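PDB 7PBG: FAD-binding oxidoreductase from Gulosibacter chungangensis, which oxidises 4-alkylphenols such as 4-ethylphenol with a covalently bound FAD cofactor, a dehydrogenation that yields 4-vinylphenol. Local coordinates for residues Ser289-Trp294 / Gly299-Glu304. Residues are numbered along the deposited sequence; the frame is centred on the assembly and turned at random.
Sequences SKREEW and GPLTDE
Arg-291 reaches across to the backbone of Gly-299 and to the side chain of Leu-301. Its CG stands anti to the backbone N (chi1 -162°) and the chain runs extended to NE, which carries the guanidinium over to the 299-304 segment. There NH2 donates a nearly straight hydrogen bond to Gly-299 O, 2.8 Å away with an N-H...O angle of 167°. The oxygen lies near the guanidinium plane, the donor above the carbonyl plane. Leu-301 covers one guanidinium face: its CD2 is 3.8 Å from Arg-291 CZ, set off toward the rim, and its CG is 3.6 Å from Arg-291 NH2. The other nitrogens are engaged as well, NE in a salt bridge with Asp-426 and NH1 in a hydrogen bond to Glu-297 O; these three polar partners hold the flat group against rotation. Shortening this side chain to an alanine is likely to deprive both carbonyls of their donor and Asp-426 of this positive partner, and to open a gap beside Leu-301 CD2. Just beyond, Thr-302 OG1 caps Ala-305 N at the start of helix 303-313. The contact closes a helix-to-helix connection in which one buried arginine gathers the carbonyls of Glu-297 and Gly-299, tying the linker to strand 426-433 of the antiparallel sheet.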
loop_
_atom_site.group_PDB
_atom_site.type_symbol
_atom_site.label_atom_id
_atom_site.label_comp_id
_atom_site.label_asym_id
_atom_site.label_seq_id
_atom_site.Cartn_x
_atom_site.Cartn_y
_atom_site.Cartn_z
ATOM N N SER A 289 -19.336 -30.456 11.269
ATOM C CA SER A 289 -19.965 -31.748 10.933
ATOM C C SER A 289 -19.307 -32.349 9.702
ATOM O O SER A 289 -18.637 -31.624 8.970
ATOM C CB SER A 289 -21.428 -31.573 10.737
ATOM O OG SER A 289 -21.690 -30.845 9.520
ATOM N N LYS A 290 -19.648 -33.601 9.426
ATOM C CA LYS A 290 -19.199 -34.344 8.220
ATOM C C LYS A 290 -20.381 -34.496 7.261
ATOM O O LYS A 290 -21.541 -34.417 7.675
ATOM C CB LYS A 290 -18.691 -35.730 8.609
ATOM C CG LYS A 290 -17.457 -35.720 9.481
ATOM C CD LYS A 290 -16.847 -37.105 9.637
ATOM C CE LYS A 290 -15.496 -37.045 10.320
ATOM N NZ LYS A 290 -15.602 -36.346 11.621
ATOM N N ARG A 291 -20.063 -34.645 5.990
ATOM C CA ARG A 291 -21.059 -34.647 4.910
ATOM C C ARG A 291 -22.148 -35.674 5.170
ATOM O O ARG A 291 -23.316 -35.391 4.934
ATOM C CB ARG A 291 -20.366 -35.062 3.617
ATOM C CG ARG A 291 -21.153 -34.679 2.375
ATOM C CD ARG A 291 -20.403 -35.104 1.147
ATOM N NE ARG A 291 -20.929 -34.508 -0.100
ATOM C CZ ARG A 291 -21.840 -35.040 -0.899
ATOM N NH1 ARG A 291 -22.383 -36.217 -0.634
ATOM N NH2 ARG A 291 -22.207 -34.376 -1.993
ATOM N N GLU A 292 -21.758 -36.876 5.622
ATOM C CA GLU A 292 -22.725 -37.997 5.768
ATOM C C GLU A 292 -23.734 -37.681 6.876
ATOM O O GLU A 292 -24.811 -38.368 6.906
ATOM C CB GLU A 292 -21.985 -39.294 6.019
ATOM C CG GLU A 292 -21.366 -39.809 4.727
ATOM C CD GLU A 292 -20.654 -41.137 4.891
ATOM O OE1 GLU A 292 -20.726 -41.923 3.926
ATOM O OE2 GLU A 292 -20.056 -41.400 5.995
ATOM N N GLU A 293 -23.454 -36.709 7.749
ATOM C CA GLU A 293 -24.454 -36.340 8.795
ATOM C C GLU A 293 -25.684 -35.772 8.105
ATOM O O GLU A 293 -26.800 -35.790 8.701
ATOM C CB GLU A 293 -23.881 -35.375 9.825
ATOM C CG GLU A 293 -22.764 -35.981 10.666
ATOM C CD GLU A 293 -22.129 -35.031 11.659
ATOM O OE1 GLU A 293 -20.895 -34.919 11.698
ATOM O OE2 GLU A 293 -22.881 -34.467 12.486
ATOM N N TRP A 294 -25.529 -35.288 6.877
ATOM C CA TRP A 294 -26.603 -34.596 6.131
ATOM C C TRP A 294 -27.107 -35.432 4.958
ATOM O O TRP A 294 -28.322 -35.305 4.653
ATOM C CB TRP A 294 -26.099 -33.235 5.632
ATOM C CG TRP A 294 -25.383 -32.522 6.732
ATOM C CD1 TRP A 294 -24.044 -32.310 6.865
ATOM C CD2 TRP A 294 -25.994 -32.016 7.928
ATOM N NE1 TRP A 294 -23.780 -31.653 8.024
ATOM C CE2 TRP A 294 -24.955 -31.478 8.704
ATOM C CE3 TRP A 294 -27.302 -31.954 8.396
ATOM C CZ2 TRP A 294 -25.191 -30.875 9.929
ATOM C CZ3 TRP A 294 -27.532 -31.395 9.630
ATOM C CH2 TRP A 294 -26.491 -30.854 10.385
ATOM N N GLY A 299 -23.536 -38.353 -4.548
ATOM C CA GLY A 299 -23.832 -37.334 -5.571
ATOM C C GLY A 299 -23.996 -35.949 -4.948
ATOM O O GLY A 299 -23.925 -35.802 -3.720
ATOM N N PRO A 300 -24.197 -34.889 -5.777
ATOM C CA PRO A 300 -24.253 -33.515 -5.291
ATOM C C PRO A 300 -25.248 -33.311 -4.149
ATOM O O PRO A 300 -26.322 -33.948 -4.086
ATOM C CB PRO A 300 -24.709 -32.706 -6.540
ATOM C CG PRO A 300 -24.243 -33.527 -7.698
ATOM C CD PRO A 300 -24.297 -34.972 -7.248
ATOM N N LEU A 301 -24.920 -32.382 -3.261
ATOM C CA LEU A 301 -25.799 -32.094 -2.115
ATOM C C LEU A 301 -27.142 -31.630 -2.651
ATOM O O LEU A 301 -27.174 -30.779 -3.543
ATOM C CB LEU A 301 -25.150 -31.046 -1.214
ATOM C CG LEU A 301 -23.901 -31.533 -0.479
ATOM C CD1 LEU A 301 -23.072 -30.376 0.051
ATOM C CD2 LEU A 301 -24.251 -32.488 0.634
ATOM N N THR A 302 -28.224 -32.195 -2.125
ATOM C CA THR A 302 -29.590 -31.828 -2.541
ATOM C C THR A 302 -30.006 -30.572 -1.784
ATOM O O THR A 302 -29.391 -30.254 -0.762
ATOM C CB THR A 302 -30.547 -33.002 -2.299
ATOM O OG1 THR A 302 -30.610 -33.177 -0.885
ATOM C CG2 THR A 302 -30.094 -34.276 -2.994
ATOM N N ASP A 303 -31.007 -29.849 -2.291
ATOM C CA ASP A 303 -31.645 -28.748 -1.534
ATOM C C ASP A 303 -32.097 -29.285 -0.176
ATOM O O ASP A 303 -32.010 -28.568 0.821
ATOM C CB ASP A 303 -32.814 -28.152 -2.311
ATOM C CG ASP A 303 -32.374 -27.410 -3.562
ATOM O OD1 ASP A 303 -31.156 -27.303 -3.784
ATOM O OD2 ASP A 303 -33.253 -26.968 -4.321
ATOM N N GLU A 304 -32.617 -30.510 -0.135
ATOM C CA GLU A 304 -33.152 -31.018 1.131
ATOM C C GLU A 304 -31.985 -31.218 2.117
ATOM O O GLU A 304 -32.190 -30.935 3.341
ATOM C CB GLU A 304 -33.945 -32.304 0.902
ATOM C CG GLU A 304 -35.227 -32.079 0.116
ATOM C CD GLU A 304 -35.085 -31.950 -1.397
ATOM O OE1 GLU A 304 -36.092 -31.536 -2.030
ATOM O OE2 GLU A 304 -33.979 -32.238 -1.971
#